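Carbohydrate-binding module family 14 protein (Pseudocercospora fuligena, PDB 4Z4A) probably binds chitin through its family 14 carbohydrate-binding module, as a fungal effector (avirulence protein) of the Avr4 type. Local coordinates at residues I56-A61 against G68-M73; L79-N84 against N93-L98. All blocks are in the same frame, centred on the assembly; numbering follows the deposited sequence.

Contact 1: I56-A61 against G68-M73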
loop_
_atom_site.group_PDB
_atom_site.type_symbol
_atom_site.label_atom_id
_atom_site.label_comp_id
_atom_site.label_asym_id
_atom_site.label_seq_id
_atom_site.Cartn_x
_atom_site.Cartn_y
_atom_site.Cartn_z
ATOM N N ILE B 56 -2.846 -7.470 6.443
ATOM C CA ILE B 56 -4.092 -6.790 6.623
ATOM C C ILE B 56 -3.850 -5.284 6.425
ATOM O O ILE B 56 -2.906 -4.710 7.008
ATOM C CB ILE B 56 -4.651 -7.021 8.014
ATOM C CG1 ILE B 56 -5.073 -8.500 8.171
ATOM C CG2 ILE B 56 -5.833 -6.070 8.285
ATOM C CD1 ILE B 56 -5.498 -8.842 9.581
ATOM N N GLN B 57 -4.669 -4.680 5.564
ATOM C CA GLN B 57 -4.719 -3.216 5.468
ATOM C C GLN B 57 -6.061 -2.765 5.971
ATOM O O GLN B 57 -7.115 -3.315 5.547
ATOM C CB GLN B 57 -4.524 -2.748 4.048
ATOM C CG GLN B 57 -4.547 -1.229 3.882
ATOM C CD GLN B 57 -3.935 -0.809 2.562
ATOM O OE1 GLN B 57 -3.484 -1.644 1.790
ATOM N NE2 GLN B 57 -3.903 0.476 2.309
ATOM N N CYS B 58 -6.045 -1.773 6.866
ATOM C CA CYS B 58 -7.251 -1.089 7.311
ATOM C C CYS B 58 -7.445 0.191 6.523
ATOM O O CYS B 58 -6.539 0.990 6.376
ATOM C CB CYS B 58 -7.206 -0.800 8.805
ATOM S SG CYS B 58 -7.523 -2.307 9.727
ATOM N N SER B 59 -8.624 0.344 5.931
ATOM C CA SER B 59 -8.961 1.555 5.211
ATOM C C SER B 59 -9.933 2.368 6.047
ATOM O O SER B 59 -10.879 1.824 6.589
ATOM C CB SER B 59 -9.605 1.237 3.857
ATOM O OG SER B 59 -8.661 0.725 2.923
ATOM N N PRO B 60 -9.730 3.681 6.143
ATOM C CA PRO B 60 -10.788 4.421 6.864
ATOM C C PRO B 60 -12.145 4.272 6.189
ATOM O O PRO B 60 -12.182 4.199 4.973
ATOM C CB PRO B 60 -10.349 5.876 6.727
ATOM C CG PRO B 60 -8.848 5.781 6.537
ATOM C CD PRO B 60 -8.670 4.578 5.662
ATOM N N ALA B 61 -13.215 4.212 6.991
ATOM C CA ALA B 61 -14.547 3.879 6.428
ATOM C C ALA B 61 -15.025 5.005 5.543
ATOM O O ALA B 61 -15.684 4.797 4.509
ATOM C CB ALA B 61 -15.536 3.618 7.531
ATOM N N GLY B 68 -12.473 1.810 10.749
ATOM C CA GLY B 68 -11.738 1.226 9.658
ATOM C C GLY B 68 -12.432 0.013 9.109
ATOM O O GLY B 68 -13.199 -0.656 9.827
ATOM N N ILE B 69 -12.159 -0.246 7.840
ATOM C CA ILE B 69 -12.599 -1.437 7.138
ATOM C C ILE B 69 -11.419 -2.370 6.877
ATOM O O ILE B 69 -10.373 -1.930 6.362
ATOM C CB ILE B 69 -13.250 -1.045 5.804
ATOM C CG1 ILE B 69 -14.481 -0.164 6.051
ATOM C CG2 ILE B 69 -13.606 -2.299 5.012
ATOM C CD1 ILE B 69 -14.951 0.551 4.804
ATOM N N ILE B 70 -11.585 -3.652 7.238
ATOM C CA ILE B 70 -10.538 -4.672 7.084
ATOM C C ILE B 70 -10.447 -5.112 5.634
ATOM O O ILE B 70 -11.474 -5.440 5.020
ATOM C CB ILE B 70 -10.831 -5.958 7.930
ATOM C CG1 ILE B 70 -10.654 -5.688 9.421
ATOM C CG2 ILE B 70 -9.956 -7.155 7.527
ATOM C CD1 ILE B 70 -9.211 -5.757 9.898
ATOM N N HIS B 71 -9.218 -5.146 5.104
ATOM C CA HIS B 71 -8.886 -5.801 3.833
ATOM C C HIS B 71 -7.793 -6.830 4.054
ATOM O O HIS B 71 -6.696 -6.487 4.499
ATOM C CB HIS B 71 -8.409 -4.771 2.818
ATOM C CG HIS B 71 -9.426 -3.736 2.497
ATOM N ND1 HIS B 71 -10.426 -3.950 1.570
ATOM C CD2 HIS B 71 -9.627 -2.491 2.988
ATOM C CE1 HIS B 71 -11.194 -2.879 1.499
ATOM N NE2 HIS B 71 -10.732 -1.979 2.347
ATOM N N GLU B 72 -8.098 -8.099 3.821
ATOM C CA GLU B 72 -7.100 -9.167 3.864
ATOM C C GLU B 72 -6.407 -9.220 2.513
ATOM O O GLU B 72 -6.996 -9.548 1.496
ATOM C CB GLU B 72 -7.767 -10.500 4.240
ATOM C CG GLU B 72 -8.386 -10.429 5.626
ATOM C CD GLU B 72 -9.010 -11.747 6.057
ATOM O OE1 GLU B 72 -10.235 -11.770 6.267
ATOM O OE2 GLU B 72 -8.284 -12.759 6.179
ATOM N N MET B 73 -5.143 -8.826 2.483
ATOM C CA MET B 73 -4.427 -8.661 1.230
ATOM C C MET B 73 -3.381 -9.774 1.033
ATOM O O MET B 73 -2.627 -10.096 1.976
ATOM C CB MET B 73 -3.699 -7.303 1.232
ATOM C CG MET B 73 -4.568 -6.080 1.510
ATOM S SD MET B 73 -5.810 -5.764 0.226
ATOM C CE MET B 73 -4.735 -5.315 -1.147
#
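Ile56 to Pro60 pair with Gly68 to Glu72 as the two antiparallel strands of a beta hairpin, part of the three-stranded sheet of this CBM14 module. Gln57 and His71 form one hydrogen-bonded pair, Ser59 and Ile69 the next, the latter the straighter: Ile69 N reaches Ser59 O at 2.7 Å with 168° at the hydrogen. On the face carrying Ile56, Cys58 and Ile70, the bump is the delta methyl of Ile70. A bent chain (chi2 -82°) swings CD1 back over the neighbouring strand, into the hollow between Ile56 CG2 and Cys58 SG, 3.8 Å from each. The Cys58-Cys28 disulfide and Phe26 cover this face further. On the other face the His71 ring comes obliquely beside Ser59, CD2 3.4 Å from OG, and Gln57 O lies in the ring plane at its edge. Ser59 OG hydrogen-bonds to Leu39 O of the second subunit, whose Pro41 packs on Gln57, Ser59, His71 and Met73, so this face belongs to the dimer interface. At the turn end, Ile69 CD1 lies against Ala61, 3.7 Å from its CA. Beside it Gly68, without a side chain, brings its CA within 3.2 Å of Ser59 O in a CA-H...O contact.

Contact 2: L79-N84 against N93-L98. With EDO (1,2-ethanediol), chain R.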
loop_
_atom_site.group_PDB
_atom_site.type_symbol
_atom_site.label_atom_id
_atom_site.label_comp_id
_atom_site.label_asym_id
_atom_site.label_seq_id
_atom_site.Cartn_x
_atom_site.Cartn_y
_atom_site.Cartn_z
ATOM N N LEU B 79 6.516 -14.646 -1.614
ATOM C CA LEU B 79 6.897 -13.549 -0.722
ATOM C C LEU B 79 6.107 -13.679 0.561
ATOM O O LEU B 79 4.994 -14.219 0.571
ATOM C CB LEU B 79 6.632 -12.207 -1.404
ATOM C CG LEU B 79 7.326 -11.939 -2.737
ATOM C CD1 LEU B 79 7.058 -10.503 -3.200
ATOM C CD2 LEU B 79 8.821 -12.191 -2.622
ATOM N N LEU B 80 6.711 -13.208 1.641
ATOM C CA LEU B 80 6.158 -13.296 2.964
ATOM C C LEU B 80 6.131 -11.882 3.546
ATOM O O LEU B 80 6.946 -11.039 3.204
ATOM C CB LEU B 80 7.016 -14.187 3.862
ATOM C CG LEU B 80 7.152 -15.657 3.426
ATOM C CD1 LEU B 80 7.962 -16.364 4.482
ATOM C CD2 LEU B 80 5.814 -16.338 3.126
ATOM N N TRP B 81 5.238 -11.669 4.498
ATOM C CA TRP B 81 5.194 -10.364 5.182
ATOM C C TRP B 81 6.427 -10.069 6.003
ATOM O O TRP B 81 6.930 -10.939 6.739
ATOM C CB TRP B 81 4.005 -10.314 6.091
ATOM C CG TRP B 81 3.728 -8.929 6.646
ATOM C CD1 TRP B 81 3.744 -8.569 7.951
ATOM C CD2 TRP B 81 3.368 -7.751 5.904
ATOM N NE1 TRP B 81 3.414 -7.240 8.089
ATOM C CE2 TRP B 81 3.141 -6.725 6.842
ATOM C CE3 TRP B 81 3.135 -7.488 4.539
ATOM C CZ2 TRP B 81 2.769 -5.431 6.457
ATOM C CZ3 TRP B 81 2.763 -6.217 4.167
ATOM C CH2 TRP B 81 2.575 -5.206 5.125
ATOM N N ASN B 82 6.912 -8.835 5.870
ATOM C CA ASN B 82 8.055 -8.336 6.634
ATOM C C ASN B 82 7.508 -7.096 7.342
ATOM O O ASN B 82 7.433 -6.019 6.746
ATOM C CB ASN B 82 9.202 -7.962 5.734
ATOM C CG ASN B 82 10.353 -7.246 6.427
ATOM O OD1 ASN B 82 10.312 -6.864 7.614
ATOM N ND2 ASN B 82 11.367 -6.943 5.656
ATOM N N ASP B 83 7.092 -7.303 8.586
ATOM C CA ASP B 83 6.507 -6.190 9.354
ATOM C C ASP B 83 7.448 -5.067 9.725
ATOM O O ASP B 83 6.957 -3.944 10.042
ATOM C CB ASP B 83 5.849 -6.741 10.609
ATOM C CG ASP B 83 4.714 -5.849 11.109
ATOM O OD1 ASP B 83 3.763 -5.531 10.370
ATOM O OD2 ASP B 83 4.818 -5.462 12.291
ATOM N N ASN B 84 8.748 -5.297 9.700
ATOM C CA ASN B 84 9.749 -4.249 9.918
ATOM C C ASN B 84 9.668 -3.125 8.893
ATOM O O ASN B 84 9.833 -1.954 9.226
ATOM C CB ASN B 84 11.167 -4.806 9.930
ATOM C CG ASN B 84 11.380 -5.807 11.044
ATOM O OD1 ASN B 84 11.898 -6.921 10.830
ATOM N ND2 ASN B 84 10.903 -5.474 12.190
ATOM N N ASN B 93 13.626 -12.480 4.846
ATOM C CA ASN B 93 13.389 -11.279 5.631
ATOM C C ASN B 93 12.096 -11.257 6.421
ATOM O O ASN B 93 11.716 -10.184 6.993
ATOM C CB ASN B 93 13.366 -10.098 4.674
ATOM C CG ASN B 93 14.667 -9.939 3.945
ATOM O OD1 ASN B 93 15.747 -10.188 4.510
ATOM N ND2 ASN B 93 14.594 -9.514 2.683
ATOM N N THR B 94 11.407 -12.373 6.524
ATOM C CA THR B 94 10.090 -12.359 7.159
ATOM C C THR B 94 10.142 -12.168 8.663
ATOM O O THR B 94 11.076 -12.599 9.342
ATOM C CB THR B 94 9.291 -13.624 6.840
ATOM O OG1 THR B 94 7.925 -13.401 7.160
ATOM C CG2 THR B 94 9.838 -14.845 7.592
ATOM N N THR B 95 9.120 -11.493 9.177
ATOM C CA THR B 95 8.841 -11.396 10.576
ATOM C C THR B 95 7.739 -12.383 11.035
ATOM O O THR B 95 7.347 -12.387 12.215
ATOM C CB THR B 95 8.346 -9.981 10.911
ATOM O OG1 THR B 95 7.228 -9.661 10.042
ATOM C CG2 THR B 95 9.456 -9.009 10.757
ATOM N N CYS B 96 7.251 -13.219 10.129
ATOM C CA CYS B 96 6.090 -14.056 10.419
ATOM C C CYS B 96 6.562 -15.341 11.084
ATOM O O CYS B 96 7.531 -15.948 10.620
ATOM C CB CYS B 96 5.339 -14.389 9.156
ATOM S SG CYS B 96 3.785 -15.314 9.406
ATOM N N GLY B 97 5.890 -15.682 12.166
ATOM C CA GLY B 97 6.238 -16.844 12.979
ATOM C C GLY B 97 5.229 -17.978 12.879
ATOM O O GLY B 97 5.405 -19.001 13.532
ATOM N N LEU B 98 4.197 -17.831 12.056
ATOM C CA LEU B 98 3.128 -18.830 11.973
ATOM C C LEU B 98 3.645 -20.144 11.404
ATOM O O LEU B 98 4.371 -20.144 10.424
ATOM C CB LEU B 98 1.973 -18.324 11.107
ATOM C CG LEU B 98 1.273 -17.070 11.642
ATOM C CD1 LEU B 98 0.118 -16.673 10.744
ATOM C CD2 LEU B 98 0.786 -17.271 13.075
HETATM C C1 EDO R . 4.840 -8.324 14.641
HETATM O O1 EDO R . 5.543 -7.076 14.638
HETATM C C2 EDO R . 5.172 -9.127 13.405
HETATM O O2 EDO R . 4.621 -10.439 13.546
HETATM O O HOH W 1 13.183 -8.263 8.512
#
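This is a polar contact between strand and loop: the loop Asn93 to Cys96, after strand 87-89, runs almost perpendicular to residues 80-84 (their end-to-end directions differ by 99°), held by two threonine hydroxyls instead of beta pairing. Trp81 O is the main acceptor. Thr94 OG1 donates to it at 2.7 Å, tilted 22° from the carbonyl plane, and Thr95 N adds a weak bond. The same Thr94 hydroxyl, anti to its own backbone N, accepts from Cys96 N at 3.0 Å, closing an ST turn; one oxygen thus both grips the strand and shapes the loop. Leu80 lies obliquely against Thr94, its CB 3.5 Å from OG1 and its CD1 against CB and CG2. Thr95 works in the reverse sense. Its OG1 accepts from Asp83 N at 2.8 Å, almost straight at 168°, while CG2 faces Asn84 OD1. Trp81 NE1 donates to Asp83 OD1 on the anti side of the carboxylate, close to the indole plane; Lys86 makes a salt bridge to the same oxygen, and an ethanediol hydroxyl donates to OD2. Asn82 lays its amide against Asn93 O, CG at 3.3 Å, and its ND2 is hydrogen-bonded to Asp89. A water lies between Asn84 OD1 and Asn93 O. Beyond the contact, strand 80-82 pairs with strand 87-89, the Trp81 ring stacks on Tyr55 of strand 54-60 and touches Pro47 of strand 45-48, and the Cys96-Cys52 disulfide fastens the loop to the segment leading into strand 54-60.

How the contacts relate
Contact 1 comes first along the chain, and contact 2 starts only after its second strand has ended: strand 68-74 completes the hairpin, and strand 80-82 is the next strand. Their centres stand 19 Å apart on opposite sides of the chain's centre, and the closest atoms of the two are still about 6 Å apart. Contact 1 belongs to the three-stranded sheet, contact 2 to the smaller sheet of strands 80-82 and 87-89 and the loop after it; all four segments belong to one Peritrophin-A chitin-binding domain. Strand 54-60 links the two regions through Tyr55. Each contact holds a disulfide cysteine: Cys58 is tied to Cys28 near the start of the modelled chain, Cys96 to Cys52 just before strand 54-60.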